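Local coordinates for protein-glutamine gamma-glutamyltransferase (Pseudomonas aeruginosa PAO1, PDB 6G49) that displays transglutaminase activity in vitro through its periplasmic domain and is critical for the viability of the bacterium, perhaps through a function linked to the cell wall, at residues E79-W92 against D169-M181. Sequence-based numbering, arbitrary orientation.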
loop_
_atom_site.group_PDB
_atom_site.type_symbol
_atom_site.label_atom_id
_atom_site.label_comp_id
_atom_site.label_asym_id
_atom_site.label_seq_id
_atom_site.Cartn_x
_atom_site.Cartn_y
_atom_site.Cartn_z
ATOM N N GLU A 79 -6.908 7.052 -2.700
ATOM C CA GLU A 79 -7.671 6.868 -3.918
ATOM C C GLU A 79 -7.729 8.106 -4.791
ATOM O O GLU A 79 -8.307 8.005 -5.898
ATOM C CB GLU A 79 -9.085 6.406 -3.552
ATOM C CG GLU A 79 -9.134 4.981 -3.031
ATOM C CD GLU A 79 -10.443 4.598 -2.362
ATOM O OE1 GLU A 79 -10.804 5.293 -1.428
ATOM O OE2 GLU A 79 -11.041 3.596 -2.809
ATOM N N ARG A 80 -7.256 9.243 -4.341
ATOM C CA ARG A 80 -7.349 10.500 -5.094
ATOM C C ARG A 80 -5.941 10.888 -5.538
ATOM O O ARG A 80 -5.037 10.888 -4.731
ATOM C CB ARG A 80 -7.859 11.630 -4.206
ATOM C CG ARG A 80 -9.292 11.371 -3.789
ATOM C CD ARG A 80 -9.771 12.500 -2.928
ATOM N NE ARG A 80 -11.208 12.457 -2.843
ATOM C CZ ARG A 80 -11.910 13.085 -1.905
ATOM N NH1 ARG A 80 -11.272 13.758 -0.959
ATOM N NH2 ARG A 80 -13.235 13.015 -1.924
ATOM N N PHE A 81 -5.772 11.149 -6.823
ATOM C CA PHE A 81 -4.502 11.642 -7.324
ATOM C C PHE A 81 -4.700 12.984 -8.002
ATOM O O PHE A 81 -5.469 13.041 -8.969
ATOM C CB PHE A 81 -3.894 10.679 -8.331
ATOM C CG PHE A 81 -2.551 11.129 -8.834
ATOM C CD1 PHE A 81 -1.503 11.326 -7.943
ATOM C CD2 PHE A 81 -2.353 11.361 -10.186
ATOM C CE1 PHE A 81 -0.271 11.779 -8.391
ATOM C CE2 PHE A 81 -1.119 11.793 -10.636
ATOM C CZ PHE A 81 -0.066 11.928 -9.746
ATOM N N ASP A 82 -3.972 14.026 -7.566
ATOM C CA ASP A 82 -4.211 15.413 -8.076
ATOM C C ASP A 82 -3.132 15.854 -9.046
ATOM O O ASP A 82 -3.121 17.005 -9.423
ATOM C CB ASP A 82 -4.373 16.422 -6.947
ATOM C CG ASP A 82 -3.105 16.705 -6.172
ATOM O OD1 ASP A 82 -2.071 16.154 -6.529
ATOM O OD2 ASP A 82 -3.195 17.498 -5.242
ATOM N N GLY A 83 -2.273 14.929 -9.469
ATOM C CA GLY A 83 -1.164 15.225 -10.342
ATOM C C GLY A 83 0.151 15.394 -9.592
ATOM O O GLY A 83 1.207 15.373 -10.239
ATOM N N ARG A 84 0.092 15.566 -8.271
ATOM C CA ARG A 84 1.277 15.680 -7.356
ATOM C C ARG A 84 1.199 14.623 -6.234
ATOM O O ARG A 84 2.116 13.831 -5.996
ATOM C CB ARG A 84 1.360 17.083 -6.726
ATOM C CG ARG A 84 0.042 17.622 -6.176
ATOM C CD ARG A 84 0.042 18.823 -5.237
ATOM N NE ARG A 84 -1.003 18.707 -4.224
ATOM C CZ ARG A 84 -1.529 19.733 -3.581
ATOM N NH1 ARG A 84 -2.014 19.582 -2.361
ATOM N NH2 ARG A 84 -1.559 20.919 -4.158
ATOM N N ARG A 85 0.083 14.600 -5.532
ATOM C CA ARG A 85 -0.061 13.839 -4.292
ATOM C C ARG A 85 -1.216 12.859 -4.446
ATOM O O ARG A 85 -2.205 13.135 -5.127
ATOM C CB ARG A 85 -0.401 14.707 -3.078
ATOM C CG ARG A 85 0.563 15.851 -2.802
ATOM C CD ARG A 85 0.071 16.667 -1.608
ATOM N NE ARG A 85 0.249 15.992 -0.320
ATOM C CZ ARG A 85 1.418 15.722 0.283
ATOM N NH1 ARG A 85 2.582 16.079 -0.252
ATOM N NH2 ARG A 85 1.413 15.099 1.447
ATOM N N TRP A 86 -1.028 11.693 -3.822
ATOM C CA TRP A 86 -2.065 10.739 -3.580
ATOM C C TRP A 86 -2.683 11.017 -2.206
ATOM O O TRP A 86 -1.965 11.430 -1.242
ATOM C CB TRP A 86 -1.503 9.325 -3.647
ATOM C CG TRP A 86 -1.138 8.882 -5.029
ATOM C CD1 TRP A 86 0.027 9.074 -5.710
ATOM C CD2 TRP A 86 -2.018 8.224 -5.948
ATOM N NE1 TRP A 86 -0.074 8.592 -6.981
ATOM C CE2 TRP A 86 -1.308 8.035 -7.159
ATOM C CE3 TRP A 86 -3.328 7.761 -5.838
ATOM C CZ2 TRP A 86 -1.856 7.385 -8.254
ATOM C CZ3 TRP A 86 -3.869 7.122 -6.932
ATOM C CH2 TRP A 86 -3.159 6.945 -8.133
ATOM N N ALA A 87 -4.016 10.888 -2.110
ATOM C CA ALA A 87 -4.679 11.251 -0.863
ATOM C C ALA A 87 -5.872 10.356 -0.559
ATOM O O ALA A 87 -6.534 9.818 -1.460
ATOM C CB ALA A 87 -5.155 12.695 -0.875
ATOM N N GLN A 88 -6.098 10.218 0.731
ATOM C CA GLN A 88 -7.269 9.478 1.256
ATOM C C GLN A 88 -8.563 10.193 0.821
ATOM O O GLN A 88 -8.634 11.439 0.891
ATOM C CB GLN A 88 -7.231 9.428 2.796
ATOM C CG GLN A 88 -8.325 8.640 3.445
ATOM C CD GLN A 88 -8.168 8.589 4.952
ATOM O OE1 GLN A 88 -8.025 9.629 5.613
ATOM N NE2 GLN A 88 -8.098 7.362 5.436
ATOM N N ALA A 89 -9.526 9.369 0.452
ATOM C CA ALA A 89 -10.940 9.797 0.206
ATOM C C ALA A 89 -11.772 9.428 1.424
ATOM O O ALA A 89 -11.476 8.510 2.156
ATOM C CB ALA A 89 -11.438 9.167 -1.046
ATOM N N PRO A 90 -12.954 10.037 1.603
ATOM C CA PRO A 90 -13.898 9.521 2.599
ATOM C C PRO A 90 -14.371 8.099 2.319
ATOM O O PRO A 90 -14.540 7.717 1.175
ATOM C CB PRO A 90 -15.060 10.509 2.520
ATOM C CG PRO A 90 -14.526 11.701 1.795
ATOM C CD PRO A 90 -13.401 11.222 0.878
ATOM N N GLN A 91 -14.669 7.312 3.376
ATOM C CA GLN A 91 -15.051 5.889 3.232
ATOM C C GLN A 91 -16.408 5.659 3.927
ATOM O O GLN A 91 -16.852 6.511 4.732
ATOM C CB GLN A 91 -14.010 4.939 3.859
ATOM C CG GLN A 91 -12.569 5.109 3.332
ATOM C CD GLN A 91 -12.438 4.747 1.865
ATOM O OE1 GLN A 91 -13.115 3.858 1.356
ATOM N NE2 GLN A 91 -11.614 5.502 1.152
ATOM N N TRP A 92 -16.992 4.479 3.684
ATOM C CA TRP A 92 -18.179 3.991 4.406
ATOM C C TRP A 92 -17.811 2.614 4.978
ATOM O O TRP A 92 -16.670 2.217 4.923
ATOM C CB TRP A 92 -19.430 3.971 3.506
ATOM C CG TRP A 92 -19.262 3.329 2.155
ATOM C CD1 TRP A 92 -19.514 2.020 1.830
ATOM C CD2 TRP A 92 -18.866 3.967 0.920
ATOM N NE1 TRP A 92 -19.300 1.805 0.493
ATOM C CE2 TRP A 92 -18.872 2.966 -0.086
ATOM C CE3 TRP A 92 -18.468 5.268 0.570
ATOM C CZ2 TRP A 92 -18.503 3.235 -1.406
ATOM C CZ3 TRP A 92 -18.118 5.531 -0.739
ATOM C CH2 TRP A 92 -18.135 4.528 -1.706
ATOM N N ASP A 169 -18.816 -1.881 -5.875
ATOM C CA ASP A 169 -19.709 -0.783 -5.838
ATOM C C ASP A 169 -19.376 0.170 -6.990
ATOM O O ASP A 169 -18.216 0.494 -7.216
ATOM C CB ASP A 169 -19.576 0.013 -4.542
ATOM C CG ASP A 169 -20.630 1.072 -4.377
ATOM O OD1 ASP A 169 -20.587 2.134 -5.062
ATOM O OD2 ASP A 169 -21.420 0.903 -3.483
ATOM N N PRO A 170 -20.349 0.615 -7.816
ATOM C CA PRO A 170 -20.031 1.541 -8.923
ATOM C C PRO A 170 -19.326 2.830 -8.535
ATOM O O PRO A 170 -18.496 3.275 -9.313
ATOM C CB PRO A 170 -21.424 1.797 -9.572
ATOM C CG PRO A 170 -22.365 1.483 -8.464
ATOM C CD PRO A 170 -21.777 0.287 -7.754
ATOM N N ARG A 171 -19.599 3.367 -7.351
ATOM C CA ARG A 171 -18.935 4.568 -6.874
ATOM C C ARG A 171 -17.449 4.265 -6.621
ATOM O O ARG A 171 -16.609 5.088 -6.951
ATOM C CB ARG A 171 -19.585 5.123 -5.618
ATOM C CG ARG A 171 -20.984 5.683 -5.828
ATOM C CD ARG A 171 -21.672 5.855 -4.475
ATOM N NE ARG A 171 -21.673 4.618 -3.721
ATOM C CZ ARG A 171 -22.231 4.447 -2.520
ATOM N NH1 ARG A 171 -22.779 5.473 -1.895
ATOM N NH2 ARG A 171 -22.231 3.251 -1.953
ATOM N N THR A 172 -17.176 3.114 -6.010
ATOM C CA THR A 172 -15.787 2.698 -5.731
ATOM C C THR A 172 -15.004 2.488 -7.033
ATOM O O THR A 172 -13.860 2.898 -7.206
ATOM C CB THR A 172 -15.761 1.433 -4.878
ATOM O OG1 THR A 172 -16.525 1.762 -3.722
ATOM C CG2 THR A 172 -14.347 1.115 -4.458
ATOM N N ARG A 173 -15.653 1.832 -7.987
ATOM C CA ARG A 173 -15.085 1.637 -9.309
ATOM C C ARG A 173 -14.731 2.989 -9.954
ATOM O O ARG A 173 -13.618 3.161 -10.459
ATOM C CB ARG A 173 -16.009 0.788 -10.175
ATOM C CG ARG A 173 -15.395 0.290 -11.462
ATOM C CD ARG A 173 -16.411 -0.626 -12.186
ATOM N NE ARG A 173 -15.869 -1.367 -13.265
ATOM C CZ ARG A 173 -16.489 -2.456 -13.724
ATOM N NH1 ARG A 173 -17.602 -2.864 -13.132
ATOM N NH2 ARG A 173 -15.969 -3.113 -14.720
ATOM N N TRP A 174 -15.691 3.929 -9.981
ATOM C CA TRP A 174 -15.507 5.203 -10.587
ATOM C C TRP A 174 -14.362 5.964 -9.917
ATOM O O TRP A 174 -13.498 6.584 -10.582
ATOM C CB TRP A 174 -16.799 6.027 -10.552
ATOM C CG TRP A 174 -16.842 7.164 -11.510
ATOM C CD1 TRP A 174 -16.610 8.492 -11.332
ATOM C CD2 TRP A 174 -17.133 7.001 -12.907
ATOM N NE1 TRP A 174 -16.732 9.151 -12.539
ATOM C CE2 TRP A 174 -17.006 8.262 -13.513
ATOM C CE3 TRP A 174 -17.492 5.889 -13.668
ATOM C CZ2 TRP A 174 -17.325 8.459 -14.871
ATOM C CZ3 TRP A 174 -17.784 6.081 -15.003
ATOM C CH2 TRP A 174 -17.682 7.348 -15.574
ATOM N N ARG A 175 -14.373 5.980 -8.590
ATOM C CA ARG A 175 -13.381 6.702 -7.794
ATOM C C ARG A 175 -11.970 6.187 -8.133
ATOM O O ARG A 175 -11.043 6.991 -8.194
ATOM C CB ARG A 175 -13.685 6.470 -6.316
ATOM C CG ARG A 175 -12.569 6.888 -5.377
ATOM C CD ARG A 175 -12.957 6.498 -3.960
ATOM N NE ARG A 175 -13.951 7.385 -3.423
ATOM C CZ ARG A 175 -14.289 7.439 -2.129
ATOM N NH1 ARG A 175 -13.727 6.568 -1.297
ATOM N NH2 ARG A 175 -15.092 8.419 -1.686
ATOM N N ASN A 176 -11.863 4.869 -8.374
ATOM C CA ASN A 176 -10.574 4.247 -8.578
ATOM C C ASN A 176 -10.152 4.216 -10.040
ATOM O O ASN A 176 -9.203 3.508 -10.392
ATOM C CB ASN A 176 -10.524 2.897 -7.866
ATOM C CG ASN A 176 -10.358 3.113 -6.393
ATOM O OD1 ASN A 176 -9.313 3.580 -5.969
ATOM N ND2 ASN A 176 -11.424 2.931 -5.622
ATOM N N LEU A 177 -10.879 4.978 -10.892
ATOM C CA LEU A 177 -10.437 5.267 -12.244
ATOM C C LEU A 177 -10.111 6.747 -12.433
ATOM O O LEU A 177 -9.821 7.144 -13.584
ATOM C CB LEU A 177 -11.533 4.761 -13.190
ATOM C CG LEU A 177 -11.593 3.252 -13.331
ATOM C CD1 LEU A 177 -12.913 2.822 -13.961
ATOM C CD2 LEU A 177 -10.423 2.611 -14.076
ATOM N N GLN A 178 -10.140 7.528 -11.364
ATOM C CA GLN A 178 -9.932 8.961 -11.367
ATOM C C GLN A 178 -8.493 9.317 -11.715
ATOM O O GLN A 178 -7.568 8.793 -11.094
ATOM C CB GLN A 178 -10.246 9.578 -10.012
ATOM C CG GLN A 178 -10.009 11.065 -9.870
ATOM C CD GLN A 178 -8.600 11.387 -9.404
ATOM O OE1 GLN A 178 -8.089 10.689 -8.505
ATOM N NE2 GLN A 178 -7.979 12.434 -9.995
ATOM N N LEU A 179 -8.296 10.220 -12.668
ATOM C CA LEU A 179 -7.011 10.887 -12.914
ATOM C C LEU A 179 -7.283 12.333 -13.274
ATOM O O LEU A 179 -8.353 12.637 -13.830
ATOM C CB LEU A 179 -6.227 10.261 -14.061
ATOM C CG LEU A 179 -5.685 8.874 -13.788
ATOM C CD1 LEU A 179 -5.067 8.258 -15.020
ATOM C CD2 LEU A 179 -4.696 8.872 -12.654
ATOM N N PRO A 180 -6.299 13.229 -13.101
ATOM C CA PRO A 180 -6.410 14.560 -13.715
ATOM C C PRO A 180 -6.501 14.388 -15.224
ATOM O O PRO A 180 -5.888 13.512 -15.792
ATOM C CB PRO A 180 -5.114 15.304 -13.312
ATOM C CG PRO A 180 -4.552 14.461 -12.166
ATOM C CD PRO A 180 -5.004 13.038 -12.394
ATOM N N MET A 181 -7.201 15.320 -15.888
ATOM C CA MET A 181 -7.276 15.281 -17.312
ATOM C C MET A 181 -5.924 15.668 -17.933
ATOM O O MET A 181 -5.564 15.113 -18.937
ATOM C CB MET A 181 -8.338 16.270 -17.814
ATOM C CG MET A 181 -8.457 16.237 -19.301
ATOM S SD MET A 181 -9.840 17.399 -19.692
ATOM C CE MET A 181 -9.103 18.969 -19.277
HETATM O O HOH W 1 -13.264 3.304 -1.347
#
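Arg171 lays its guanidinium over the six-membered ring of Trp92 in a cation-pi stack, CZ 4.3 Å from the ring centroid, where a short helix packs against a beta hairpin and the chain that follows it. Asp169, the helix N-cap, steadies that cation: its carboxylate takes NE and NH2 of Arg171 side-on, one oxygen each, while OD1 also caps Arg171 N. Thr172 OG1 approaches the same indole obliquely, 3.4 Å from Trp92 CZ2. Arg175 illustrates how one arginine can join the two ends of a hairpin segment, Glu79 at the start and Ala89-Gln91 after the return strand. A bend at chi3 (-75°) turns its guanidinium end-on to Pro90 O, which NH1 (2.8 Å) and NH2 both grip, with Ala89 CB against one face and Trp92 CZ3 over the other. NH1 also bridges to Glu79 OE1 from above the carboxylate plane; Gln91 NE2 reaches that oxygen from the opposite face. Asn176, leaving the helix, donates ND2 to Glu79 OE2, an oxygen that also salt-bridges Arg262 of strand 261-265. This buried carboxylate is therefore probably held ionised. The contact lies away from the residues assigned to catalysis by similarity. Gln178 pairs its amide with the backbone of Phe81, just past the classic beta bulge in which Glu79 and Arg80 both face Ala87, OE1 accepting from Phe81 N (2.9 Å) and NE2 donating to Phe81 O. Pro180 crosses the Phe81 side chain at about a right angle, its CD 3.8 Å from Phe81 CD2.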